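PDB 6PLJ: nucleotidyl transferase from Methanothermobacter thermautotrophicus, which is probably a nucleotidyltransferase of the MobA-like family, with a likely but unproven part in synthesis of the pseudomurein cell wall. Local coordinates for residues A27-A32 with D76-V81; V80-R85 with V98-N103; S113-V118 with Y184-D189; K52-L57 with G87-A92. All blocks are in the same frame, centred on the assembly; numbering follows the deposited sequence.

Contact 1 of 4, residues A27-A32 with D76-V81. With EDO (1,2-ethanediol), chain F.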
loop_
_atom_site.group_PDB
_atom_site.type_symbol
_atom_site.label_atom_id
_atom_site.label_comp_id
_atom_site.label_asym_id
_atom_site.label_seq_id
_atom_site.Cartn_x
_atom_site.Cartn_y
_atom_site.Cartn_z
ATOM N N ALA A 27 -0.564 1.894 10.555
ATOM C CA ALA A 27 -0.587 1.575 9.134
ATOM C C ALA A 27 -1.875 2.066 8.525
ATOM O O ALA A 27 -2.924 2.056 9.164
ATOM C CB ALA A 27 -0.424 0.099 8.894
ATOM N N VAL A 28 -1.782 2.497 7.277
ATOM C CA VAL A 28 -2.943 2.839 6.477
ATOM C C VAL A 28 -2.810 2.017 5.203
ATOM O O VAL A 28 -1.830 2.182 4.450
ATOM C CB VAL A 28 -3.002 4.341 6.169
ATOM C CG1 VAL A 28 -4.085 4.636 5.132
ATOM C CG2 VAL A 28 -3.242 5.130 7.453
ATOM N N VAL A 29 -3.764 1.126 4.982
ATOM C CA VAL A 29 -3.800 0.302 3.781
ATOM C C VAL A 29 -4.863 0.872 2.859
ATOM O O VAL A 29 -6.047 0.944 3.220
ATOM C CB VAL A 29 -4.097 -1.173 4.115
ATOM C CG1 VAL A 29 -4.173 -2.013 2.842
ATOM C CG2 VAL A 29 -3.036 -1.713 5.077
ATOM N N ALA A 30 -4.436 1.292 1.675
ATOM C CA ALA A 30 -5.362 1.810 0.675
ATOM C C ALA A 30 -5.953 0.630 -0.088
ATOM O O ALA A 30 -5.241 -0.053 -0.820
ATOM C CB ALA A 30 -4.653 2.763 -0.257
ATOM N N ALA A 31 -7.246 0.397 0.100
ATOM C CA ALA A 31 -7.917 -0.778 -0.445
ATOM C C ALA A 31 -9.232 -0.359 -1.103
ATOM O O ALA A 31 -10.212 -1.099 -1.056
ATOM C CB ALA A 31 -8.141 -1.803 0.652
ATOM N N ALA A 32 -9.236 0.829 -1.690
ATOM C CA ALA A 32 -10.484 1.488 -2.122
ATOM C C ALA A 32 -10.642 1.690 -3.614
ATOM O O ALA A 32 -11.707 2.125 -4.043
ATOM C CB ALA A 32 -10.623 2.831 -1.431
ATOM N N ASP A 76 1.229 -0.417 15.536
ATOM C CA ASP A 76 0.330 -0.317 16.697
ATOM C C ASP A 76 -1.142 -0.467 16.321
ATOM O O ASP A 76 -1.951 -0.828 17.153
ATOM C CB ASP A 76 0.522 1.018 17.407
ATOM C CG ASP A 76 1.881 1.136 18.037
ATOM O OD1 ASP A 76 2.219 0.300 18.897
ATOM O OD2 ASP A 76 2.616 2.061 17.706
ATOM N N GLU A 77 -1.483 -0.150 15.080
ATOM C CA GLU A 77 -2.840 -0.321 14.565
ATOM C C GLU A 77 -2.779 -0.341 13.059
ATOM O O GLU A 77 -1.804 0.141 12.482
ATOM C CB GLU A 77 -3.774 0.806 15.010
ATOM C CG GLU A 77 -3.426 2.157 14.381
ATOM C CD GLU A 77 -4.317 3.293 14.812
ATOM O OE1 GLU A 77 -5.379 3.029 15.419
ATOM O OE2 GLU A 77 -3.953 4.450 14.527
ATOM N N CYS A 78 -3.815 -0.896 12.436
ATOM C CA CYS A 78 -3.935 -0.909 10.990
ATOM C C CYS A 78 -5.310 -0.392 10.586
ATOM O O CYS A 78 -6.338 -0.976 10.951
ATOM C CB CYS A 78 -3.727 -2.319 10.458
ATOM S SG CYS A 78 -3.746 -2.392 8.648
ATOM N N ILE A 79 -5.298 0.723 9.861
ATOM C CA ILE A 79 -6.468 1.326 9.253
ATOM C C ILE A 79 -6.537 0.802 7.835
ATOM O O ILE A 79 -5.514 0.732 7.164
ATOM C CB ILE A 79 -6.347 2.875 9.230
ATOM C CG1 ILE A 79 -6.616 3.469 10.624
ATOM C CG2 ILE A 79 -7.363 3.501 8.278
ATOM C CD1 ILE A 79 -5.753 2.979 11.741
ATOM N N VAL A 80 -7.723 0.420 7.382
ATOM C CA VAL A 80 -7.899 0.024 5.991
ATOM C C VAL A 80 -8.949 0.932 5.392
ATOM O O VAL A 80 -10.038 1.071 5.955
ATOM C CB VAL A 80 -8.337 -1.434 5.838
ATOM C CG1 VAL A 80 -8.504 -1.772 4.370
ATOM C CG2 VAL A 80 -7.337 -2.375 6.490
ATOM N N VAL A 81 -8.612 1.549 4.262
ATOM C CA VAL A 81 -9.514 2.464 3.580
ATOM C C VAL A 81 -10.173 1.699 2.462
ATOM O O VAL A 81 -9.482 1.161 1.596
ATOM C CB VAL A 81 -8.772 3.687 3.034
ATOM C CG1 VAL A 81 -9.754 4.678 2.427
ATOM C CG2 VAL A 81 -7.981 4.358 4.153
HETATM C C1 EDO F . -6.690 2.806 -2.909
HETATM O O1 EDO F . -7.673 3.215 -2.178
HETATM C C2 EDO F . -6.654 1.422 -3.123
HETATM O O2 EDO F . -5.372 1.189 -3.603
#
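Val29, level with Val80, bonds through its backbone to Ile79 and Val81 in the tight middle of two parallel strands. Its N donates to Ile79 O at 2.8 Å, and its O receives Val81 N in an almost linear bond (N-H...O 176°). Ala27 repeats the pattern two residues earlier, with Glu77 O and Ile79 N as its partners. The last rung, Ala31 N to Val81 O, is also 2.8 Å but bent to 140°.

Side chains alternate between two buried faces. On one, Cys78 SG points anti to the backbone N (chi1 -176°) and meets Val29 CG2 at 3.7 Å, while Val80 CG1 touches Ala31 CB at 3.7 Å; Val70 and Ile63 of helix 62-72 close over this side. Ala27 CB adds a lighter touch there, 4.2 Å from Cys78 SG. On the other, Val28 CG1 passes Val81 CG2 at 4.0 Å, the two side chains crossing at a slant, beneath Leu114 of helix 110-120.

The two ends are looser. At the start, Glu77 is partly exposed, its carboxylate turned to Ser26 OG and Gly122 N instead of packing across the strands. At the finish, Ala32 N leaves the ladder for O1 of a 1,2-ethanediol (2.9 Å), probably from the crystallisation liquor, which Ser113 also holds. Parallel central strands with helices on both faces, and a loop following the first strand at its C-terminal end, are characteristic of the Rossmann-like core of nucleotidyltransferases.

Contact 2 of 4, residues V80-R85 with V98-N103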
loop_
_atom_site.group_PDB
_atom_site.type_symbol
_atom_site.label_atom_id
_atom_site.label_comp_id
_atom_site.label_asym_id
_atom_site.label_seq_id
_atom_site.Cartn_x
_atom_site.Cartn_y
_atom_site.Cartn_z
ATOM N N VAL A 80 -7.723 0.420 7.382
ATOM C CA VAL A 80 -7.899 0.024 5.991
ATOM C C VAL A 80 -8.949 0.932 5.392
ATOM O O VAL A 80 -10.038 1.071 5.955
ATOM C CB VAL A 80 -8.337 -1.434 5.838
ATOM C CG1 VAL A 80 -8.504 -1.772 4.370
ATOM C CG2 VAL A 80 -7.337 -2.375 6.490
ATOM N N VAL A 81 -8.612 1.549 4.262
ATOM C CA VAL A 81 -9.514 2.464 3.580
ATOM C C VAL A 81 -10.173 1.699 2.462
ATOM O O VAL A 81 -9.482 1.161 1.596
ATOM C CB VAL A 81 -8.772 3.687 3.034
ATOM C CG1 VAL A 81 -9.754 4.678 2.427
ATOM C CG2 VAL A 81 -7.981 4.358 4.153
ATOM N N THR A 82 -11.503 1.690 2.472
ATOM C CA THR A 82 -12.275 0.942 1.489
ATOM C C THR A 82 -13.127 1.900 0.659
ATOM O O THR A 82 -13.268 3.074 0.982
ATOM C CB THR A 82 -13.161 -0.119 2.180
ATOM O OG1 THR A 82 -14.060 0.525 3.093
ATOM C CG2 THR A 82 -12.296 -1.135 2.943
ATOM N N GLY A 83 -13.654 1.397 -0.446
ATOM C CA GLY A 83 -14.483 2.224 -1.319
ATOM C C GLY A 83 -15.075 1.355 -2.399
ATOM O O GLY A 83 -16.188 0.849 -2.265
ATOM N N HIS A 84 -14.301 1.140 -3.449
ATOM C CA HIS A 84 -14.730 0.262 -4.509
ATOM C C HIS A 84 -14.981 -1.145 -4.005
ATOM O O HIS A 84 -14.088 -1.769 -3.418
ATOM C CB HIS A 84 -13.728 0.209 -5.647
ATOM C CG HIS A 84 -14.250 -0.548 -6.810
ATOM N ND1 HIS A 84 -15.363 -0.124 -7.511
ATOM C CD2 HIS A 84 -13.863 -1.710 -7.373
ATOM C CE1 HIS A 84 -15.627 -1.001 -8.459
ATOM N NE2 HIS A 84 -14.727 -1.960 -8.410
ATOM N N ARG A 85 -16.187 -1.660 -4.255
ATOM C CA ARG A 85 -16.583 -2.981 -3.757
ATOM C C ARG A 85 -16.303 -3.122 -2.249
ATOM O O ARG A 85 -15.867 -4.171 -1.779
ATOM C CB ARG A 85 -15.915 -4.090 -4.574
ATOM C CG ARG A 85 -16.462 -4.135 -6.002
ATOM C CD ARG A 85 -15.760 -5.154 -6.862
ATOM N NE ARG A 85 -16.488 -5.320 -8.126
ATOM C CZ ARG A 85 -17.512 -6.155 -8.328
ATOM N NH1 ARG A 85 -17.944 -7.000 -7.378
ATOM N NH2 ARG A 85 -18.099 -6.169 -9.524
ATOM N N VAL A 98 -8.525 -4.822 12.260
ATOM C CA VAL A 98 -8.345 -3.572 11.515
ATOM C C VAL A 98 -9.467 -2.603 11.800
ATOM O O VAL A 98 -10.557 -3.009 12.208
ATOM C CB VAL A 98 -8.296 -3.796 9.988
ATOM C CG1 VAL A 98 -7.078 -4.610 9.614
ATOM C CG2 VAL A 98 -9.555 -4.468 9.460
ATOM N N ARG A 99 -9.194 -1.331 11.549
ATOM C CA ARG A 99 -10.158 -0.258 11.639
ATOM C C ARG A 99 -10.458 0.168 10.215
ATOM O O ARG A 99 -9.579 0.668 9.518
ATOM C CB ARG A 99 -9.568 0.891 12.460
ATOM C CG ARG A 99 -10.368 2.178 12.466
ATOM C CD ARG A 99 -9.771 3.194 13.424
ATOM N NE ARG A 99 -9.795 2.728 14.801
ATOM C CZ ARG A 99 -10.821 2.863 15.649
ATOM N NH1 ARG A 99 -11.944 3.498 15.301
ATOM N NH2 ARG A 99 -10.702 2.392 16.883
ATOM N N VAL A 100 -11.692 -0.067 9.787
ATOM C CA VAL A 100 -12.106 0.232 8.423
ATOM C C VAL A 100 -12.740 1.608 8.346
ATOM O O VAL A 100 -13.634 1.934 9.140
ATOM C CB VAL A 100 -13.115 -0.807 7.914
ATOM C CG1 VAL A 100 -13.634 -0.417 6.536
ATOM C CG2 VAL A 100 -12.474 -2.191 7.874
ATOM N N VAL A 101 -12.286 2.404 7.383
ATOM C CA VAL A 101 -12.933 3.667 7.044
ATOM C C VAL A 101 -13.234 3.652 5.568
ATOM O O VAL A 101 -12.409 3.250 4.761
ATOM C CB VAL A 101 -12.124 4.921 7.436
ATOM C CG1 VAL A 101 -12.025 5.001 8.956
ATOM C CG2 VAL A 101 -10.746 4.959 6.807
ATOM N N ARG A 102 -14.444 4.066 5.217
ATOM C CA ARG A 102 -14.877 3.994 3.832
ATOM C C ARG A 102 -14.809 5.378 3.189
ATOM O O ARG A 102 -15.198 6.389 3.797
ATOM C CB ARG A 102 -16.278 3.390 3.774
ATOM C CG ARG A 102 -16.632 2.801 2.429
ATOM C CD ARG A 102 -18.069 2.310 2.418
ATOM N NE ARG A 102 -18.274 1.007 3.054
ATOM C CZ ARG A 102 -19.416 0.321 2.969
ATOM N NH1 ARG A 102 -20.457 0.825 2.303
ATOM N NH2 ARG A 102 -19.541 -0.863 3.552
ATOM N N ASN A 103 -14.307 5.414 1.972
ATOM C CA ASN A 103 -14.396 6.685 1.240
ATOM C C ASN A 103 -15.868 6.862 0.854
ATOM O O ASN A 103 -16.426 5.989 0.278
ATOM C CB ASN A 103 -13.623 6.645 -0.078
ATOM C CG ASN A 103 -12.124 6.687 0.086
ATOM O OD1 ASN A 103 -11.615 7.371 0.966
ATOM N ND2 ASN A 103 -11.433 6.016 -0.797
#
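Val81 CG1 stands to one side of the Asn103 carboxamide plane, 3.6 Å from OD1 and 3.9 Å from both CG and ND2; the two side chains meet at about a right angle. The Arg102 guanidinium has Thr82 OG1 near it in an oblique position. Past the strand end, the His84 ring carries Arg85 CG over one face, offset toward the rim, and packs edge-to-face with His51.

Thr82 OG1 sits between its own backbone N and carbonyl carbon (chi1 59°), which sets it 3.5 Å from Arg102 CG and 3.6 Å from Val100 CG1. Its polar partner is Glu90, whose carboxylate also forms a salt bridge with Arg102 NH2. One acid of helix 86-92 thus ties together neighbouring residues of both strands, as befits the beta-alpha-beta unit in which that helix links strand 77-82 to the parallel edge strand 99-102.

Four backbone bonds join the strands, from Val80 N to Arg99 O through to Asn103 N to Thr82 O (2.7 Å, N-H...O 173°). With an alanine at Asn103, Ser113 OG would probably lose its ND2 partner and Val81 CG1 part of its cover. Val80 CG2 reaches Val98 CG1 at 3.8 Å on the face covered by Val67, while Val81 CG2 meets Val101 CG2 beneath helix 110-120.

Contact 3 of 4, residues S113-V118 with Y184-D189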
loop_
_atom_site.group_PDB
_atom_site.type_symbol
_atom_site.label_atom_id
_atom_site.label_comp_id
_atom_site.label_asym_id
_atom_site.label_seq_id
_atom_site.Cartn_x
_atom_site.Cartn_y
_atom_site.Cartn_z
ATOM N N SER A 113 -7.501 8.625 -0.648
ATOM C CA SER A 113 -7.739 7.433 0.171
ATOM C C SER A 113 -6.734 7.377 1.294
ATOM O O SER A 113 -7.102 7.150 2.434
ATOM C CB SER A 113 -7.636 6.138 -0.638
ATOM O OG SER A 113 -8.683 6.086 -1.557
ATOM N N LEU A 114 -5.465 7.589 0.971
ATOM C CA LEU A 114 -4.452 7.630 2.022
ATOM C C LEU A 114 -4.769 8.727 3.024
ATOM O O LEU A 114 -4.660 8.502 4.223
ATOM C CB LEU A 114 -3.043 7.787 1.473
ATOM C CG LEU A 114 -2.519 6.588 0.706
ATOM C CD1 LEU A 114 -1.152 6.928 0.143
ATOM C CD2 LEU A 114 -2.432 5.361 1.595
ATOM N N LEU A 115 -5.192 9.888 2.548
ATOM C CA LEU A 115 -5.516 10.979 3.464
ATOM C C LEU A 115 -6.660 10.618 4.407
ATOM O O LEU A 115 -6.611 10.905 5.601
ATOM C CB LEU A 115 -5.883 12.238 2.682
ATOM C CG LEU A 115 -6.256 13.459 3.505
ATOM C CD1 LEU A 115 -5.130 13.873 4.439
ATOM C CD2 LEU A 115 -6.591 14.593 2.541
ATOM N N ARG A 116 -7.672 9.974 3.866
ATOM C CA ARG A 116 -8.803 9.543 4.720
ATOM C C ARG A 116 -8.295 8.595 5.821
ATOM O O ARG A 116 -8.772 8.649 6.879
ATOM C CB ARG A 116 -9.848 8.837 3.856
ATOM C CG ARG A 116 -11.009 8.307 4.668
ATOM C CD ARG A 116 -11.934 9.412 5.102
ATOM N NE ARG A 116 -13.310 8.951 5.228
ATOM C CZ ARG A 116 -13.915 8.529 6.329
ATOM N NH1 ARG A 116 -13.299 8.513 7.493
ATOM N NH2 ARG A 116 -15.174 8.135 6.258
ATOM N N GLY A 117 -7.413 7.688 5.460
ATOM C CA GLY A 117 -6.817 6.757 6.414
ATOM C C GLY A 117 -5.962 7.449 7.455
ATOM O O GLY A 117 -6.044 7.140 8.660
ATOM N N VAL A 118 -5.133 8.392 7.000
ATOM C CA VAL A 118 -4.282 9.149 7.921
ATOM C C VAL A 118 -5.165 9.938 8.891
ATOM O O VAL A 118 -4.860 9.994 10.083
ATOM C CB VAL A 118 -3.275 10.055 7.170
ATOM C CG1 VAL A 118 -2.476 10.898 8.140
ATOM C CG2 VAL A 118 -2.314 9.232 6.344
ATOM N N TYR A 184 1.253 17.063 2.608
ATOM C CA TYR A 184 1.460 16.666 1.196
ATOM C C TYR A 184 0.285 15.949 0.548
ATOM O O TYR A 184 -0.025 16.231 -0.601
ATOM C CB TYR A 184 2.732 15.824 1.040
ATOM C CG TYR A 184 3.957 16.670 0.912
ATOM C CD1 TYR A 184 4.296 17.244 -0.315
ATOM C CD2 TYR A 184 4.772 16.923 2.009
ATOM C CE1 TYR A 184 5.425 18.043 -0.447
ATOM C CE2 TYR A 184 5.909 17.717 1.886
ATOM C CZ TYR A 184 6.221 18.277 0.662
ATOM O OH TYR A 184 7.341 19.067 0.553
ATOM N N LEU A 185 -0.372 15.024 1.250
ATOM C CA LEU A 185 -1.443 14.241 0.615
ATOM C C LEU A 185 -2.582 15.062 -0.006
ATOM O O LEU A 185 -3.119 14.642 -1.037
ATOM C CB LEU A 185 -2.024 13.180 1.567
ATOM C CG LEU A 185 -1.097 12.007 1.875
ATOM C CD1 LEU A 185 -1.677 11.156 2.991
ATOM C CD2 LEU A 185 -0.824 11.140 0.640
ATOM N N PRO A 186 -2.939 16.224 0.576
ATOM C CA PRO A 186 -3.968 17.054 -0.092
ATOM C C PRO A 186 -3.557 17.642 -1.443
ATOM O O PRO A 186 -4.434 18.103 -2.195
ATOM C CB PRO A 186 -4.202 18.191 0.900
ATOM C CG PRO A 186 -3.769 17.661 2.213
ATOM C CD PRO A 186 -2.587 16.790 1.888
ATOM N N LEU A 187 -2.264 17.625 -1.751
ATOM C CA LEU A 187 -1.725 18.210 -2.985
ATOM C C LEU A 187 -1.661 17.194 -4.118
ATOM O O LEU A 187 -1.875 16.000 -3.915
ATOM C CB LEU A 187 -0.327 18.776 -2.727
ATOM C CG LEU A 187 -0.197 19.736 -1.539
ATOM C CD1 LEU A 187 1.240 20.172 -1.327
ATOM C CD2 LEU A 187 -1.102 20.943 -1.698
ATOM N N GLY A 188 -1.369 17.684 -5.319
ATOM C CA GLY A 188 -1.106 16.831 -6.486
ATOM C C GLY A 188 -2.349 16.354 -7.218
ATOM O O GLY A 188 -3.464 16.778 -6.909
ATOM N N ASP A 189 -2.145 15.446 -8.174
ATOM C CA ASP A 189 -3.214 14.958 -9.057
ATOM C C ASP A 189 -3.986 13.731 -8.524
ATOM O O ASP A 189 -5.019 13.361 -9.080
ATOM C CB ASP A 189 -2.666 14.688 -10.480
ATOM C CG ASP A 189 -1.643 13.536 -10.544
ATOM O OD1 ASP A 189 -1.309 12.926 -9.503
ATOM O OD2 ASP A 189 -1.162 13.237 -11.662
#
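Leu185 is the bump of this contact: its CD1 methyl enters a shallow groove on the surface of helix 110-120 bounded by Leu114, Leu115 and Val118. Two walls and a floor meet it at nearly equal range. Leu114 CB and Val118 CG2 each lie 3.9 Å from CD1, and the floor is backbone, with Leu115 N at 3.8 Å. The methyl is carried this far because CD1 is anti to CA (chi2 171°), the side chain stretched out toward the helix. The other branch, CD2, rests beside Leu114 CB at 4.1 Å, so both methyls of the fork bear on that residue's base.

Leu115 answers with a ridge of its own. Its CB faces Leu185 CB at 4.1 Å, and with CG anti to the backbone N (chi1 180°) the chain continues past Leu185 to the proline ring. There CD2 meets Pro186 CG at 4.2 Å, the side chains crossing at about a right angle, a light touch at the exposed rim compared with the snug fit of Leu185.

The projecting pair owes its position to a type I beta turn from Tyr184 to Leu187, closed by Leu187 N to Tyr184 O (2.9 Å), with Leu185 and Pro186 at its two corners. The side chains that meet are all apolar and no polar bond spans the contact, so the fit is one of shape. The loop that holds the turn links helix 178-184 to helix 192-201; Arg182 of the former also touches Leu115 and Val118, while Leu114 packs against Val28 and Ala30, placing helix 110-120 between this loop and strand 25-31 of the central sheet.

Contact 4 of 4, residues K52-L57 with G87-A92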
loop_
_atom_site.group_PDB
_atom_site.type_symbol
_atom_site.label_atom_id
_atom_site.label_comp_id
_atom_site.label_asym_id
_atom_site.label_seq_id
_atom_site.Cartn_x
_atom_site.Cartn_y
_atom_site.Cartn_z
ATOM N N LYS A 52 -9.294 -7.425 -7.997
ATOM C CA LYS A 52 -7.934 -7.840 -7.615
ATOM C C LYS A 52 -7.781 -8.157 -6.143
ATOM O O LYS A 52 -7.062 -9.078 -5.781
ATOM C CB LYS A 52 -6.916 -6.787 -8.029
ATOM C CG LYS A 52 -7.075 -5.408 -7.405
ATOM C CD LYS A 52 -6.212 -4.359 -8.088
ATOM C CE LYS A 52 -6.597 -2.972 -7.598
ATOM N NZ LYS A 52 -5.669 -1.862 -7.936
ATOM N N LEU A 53 -8.449 -7.386 -5.297
ATOM C CA LEU A 53 -8.284 -7.545 -3.858
ATOM C C LEU A 53 -8.910 -8.818 -3.331
ATOM O O LEU A 53 -8.565 -9.264 -2.226
ATOM C CB LEU A 53 -8.871 -6.343 -3.121
ATOM C CG LEU A 53 -8.198 -5.012 -3.412
ATOM C CD1 LEU A 53 -8.768 -3.978 -2.464
ATOM C CD2 LEU A 53 -6.681 -5.088 -3.274
ATOM N N LEU A 54 -9.817 -9.406 -4.110
ATOM C CA LEU A 54 -10.557 -10.589 -3.697
ATOM C C LEU A 54 -10.045 -11.876 -4.331
ATOM O O LEU A 54 -10.596 -12.957 -4.074
ATOM C CB LEU A 54 -12.032 -10.390 -4.043
ATOM C CG LEU A 54 -12.675 -9.115 -3.504
ATOM C CD1 LEU A 54 -14.073 -8.922 -4.090
ATOM C CD2 LEU A 54 -12.689 -9.126 -1.995
ATOM N N LEU A 55 -8.996 -11.782 -5.142
ATOM C CA LEU A 55 -8.381 -12.966 -5.713
ATOM C C LEU A 55 -7.719 -13.803 -4.635
ATOM O O LEU A 55 -7.236 -13.273 -3.637
ATOM C CB LEU A 55 -7.356 -12.585 -6.784
ATOM C CG LEU A 55 -7.943 -12.157 -8.128
ATOM C CD1 LEU A 55 -6.849 -11.500 -8.941
ATOM C CD2 LEU A 55 -8.543 -13.341 -8.859
ATOM N N PRO A 56 -7.697 -15.129 -4.823
ATOM C CA PRO A 56 -7.175 -15.987 -3.780
ATOM C C PRO A 56 -5.672 -15.952 -3.724
ATOM O O PRO A 56 -4.997 -15.957 -4.762
ATOM C CB PRO A 56 -7.628 -17.381 -4.207
ATOM C CG PRO A 56 -7.752 -17.292 -5.670
ATOM C CD PRO A 56 -8.264 -15.909 -5.938
ATOM N N LEU A 57 -5.165 -15.962 -2.502
ATOM C CA LEU A 57 -3.761 -15.955 -2.248
ATOM C C LEU A 57 -3.511 -16.488 -0.839
ATOM O O LEU A 57 -4.105 -15.978 0.115
ATOM C CB LEU A 57 -3.265 -14.510 -2.353
ATOM C CG LEU A 57 -1.816 -14.317 -2.700
ATOM C CD1 LEU A 57 -1.538 -14.790 -4.123
ATOM C CD2 LEU A 57 -1.479 -12.837 -2.525
ATOM N N GLY A 87 -18.207 -3.450 0.393
ATOM C CA GLY A 87 -18.876 -4.594 1.035
ATOM C C GLY A 87 -18.087 -5.890 0.990
ATOM O O GLY A 87 -17.883 -6.554 2.021
ATOM N N GLU A 88 -17.596 -6.229 -0.196
ATOM C CA GLU A 88 -16.838 -7.451 -0.406
ATOM C C GLU A 88 -15.454 -7.393 0.226
ATOM O O GLU A 88 -14.999 -8.375 0.794
ATOM C CB GLU A 88 -16.679 -7.750 -1.898
ATOM C CG GLU A 88 -17.962 -8.159 -2.586
ATOM C CD GLU A 88 -17.764 -8.273 -4.075
ATOM O OE1 GLU A 88 -17.686 -7.220 -4.733
ATOM O OE2 GLU A 88 -17.657 -9.405 -4.579
ATOM N N VAL A 89 -14.795 -6.238 0.130
ATOM C CA VAL A 89 -13.462 -6.070 0.722
ATOM C C VAL A 89 -13.572 -6.146 2.249
ATOM O O VAL A 89 -12.796 -6.839 2.899
ATOM C CB VAL A 89 -12.786 -4.761 0.230
ATOM C CG1 VAL A 89 -11.510 -4.483 0.991
ATOM C CG2 VAL A 89 -12.498 -4.846 -1.272
ATOM N N GLU A 90 -14.574 -5.482 2.796
ATOM C CA GLU A 90 -14.829 -5.514 4.243
ATOM C C GLU A 90 -15.195 -6.912 4.732
ATOM O O GLU A 90 -14.720 -7.333 5.799
ATOM C CB GLU A 90 -15.868 -4.472 4.621
ATOM C CG GLU A 90 -15.346 -3.053 4.418
ATOM C CD GLU A 90 -16.413 -1.994 4.491
ATOM O OE1 GLU A 90 -17.559 -2.300 4.915
ATOM O OE2 GLU A 90 -16.139 -0.848 4.101
ATOM N N GLU A 91 -15.955 -7.665 3.943
ATOM C CA GLU A 91 -16.264 -9.044 4.320
ATOM C C GLU A 91 -14.996 -9.896 4.321
ATOM O O GLU A 91 -14.815 -10.708 5.222
ATOM C CB GLU A 91 -17.348 -9.641 3.409
ATOM C CG GLU A 91 -17.723 -11.097 3.683
ATOM C CD GLU A 91 -18.190 -11.369 5.106
ATOM O OE1 GLU A 91 -18.803 -10.477 5.742
ATOM O OE2 GLU A 91 -17.944 -12.494 5.587
ATOM N N ALA A 92 -14.108 -9.693 3.339
ATOM C CA ALA A 92 -12.826 -10.394 3.298
ATOM C C ALA A 92 -12.007 -10.142 4.557
ATOM O O ALA A 92 -11.359 -11.053 5.048
ATOM C CB ALA A 92 -12.018 -10.033 2.058
#
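A short 3-10 turn at 52-54, just ahead of the small hairpin strand 56-57, packs against helix 86-92 of the beta-alpha-beta unit, and Leu54 supplies most of the touch. Its forked end divides the work. CD1 leans on the side chain of Glu88, 3.6 Å from CB and equally near OE2, the two side chains crossing at about a right angle. CD2 sits over the helix backbone, 3.7 Å from Glu88 O, and reaches on to Ala92 CB at 4.2 Å, one turn further along. With CG anti to the carbonyl carbon (chi1 -54°) and the chain extended beyond it, Leu54 projects from the turn straight at the helix.

Leu53 makes a second, deeper touch: its CD1 meets Val89 CG2 at 4.0 Å. Val89 CG2 is also 4.3 Å from Leu54 CD2, so both leucines bear on one valine methyl. Replacing Leu54 by an alanine would probably open a gap beside Glu88 and Ala92 and leave the turn held to this helix by little more than Leu53.

Glu88 OE1 pairs with Arg85 in a salt bridge, while CB and the carboxylate, through OE2, bear on Leu54 CD1. An apolar fork thus packs against a charged group and the helix backbone with no polar bond between the two segments, and their hold on each other is likely to rest on close, non-directional fit.

How the contacts relate
From the N terminus, strand 25-31 leads through the 3-10 turn at 52-54 and helix 62-72 before contact 1 closes the first long loop against strand 77-82. Contact 4 crosses it, since 52-57 lies inside that loop and its partner 87-92 beyond it. Contact 2 takes over on the strand where contact 1 ends, sharing Val80 and Val81, and closes the shorter loop through helix 86-92 to strand 99-102; it crosses contact 4 as well. Contact 3 follows in series. Contacts 1 and 2 together join three neighbouring parallel strands, contact 4 adds the 3-10 turn to helix 86-92, and contact 3 brings the loop after helix 178-184 onto helix 110-120.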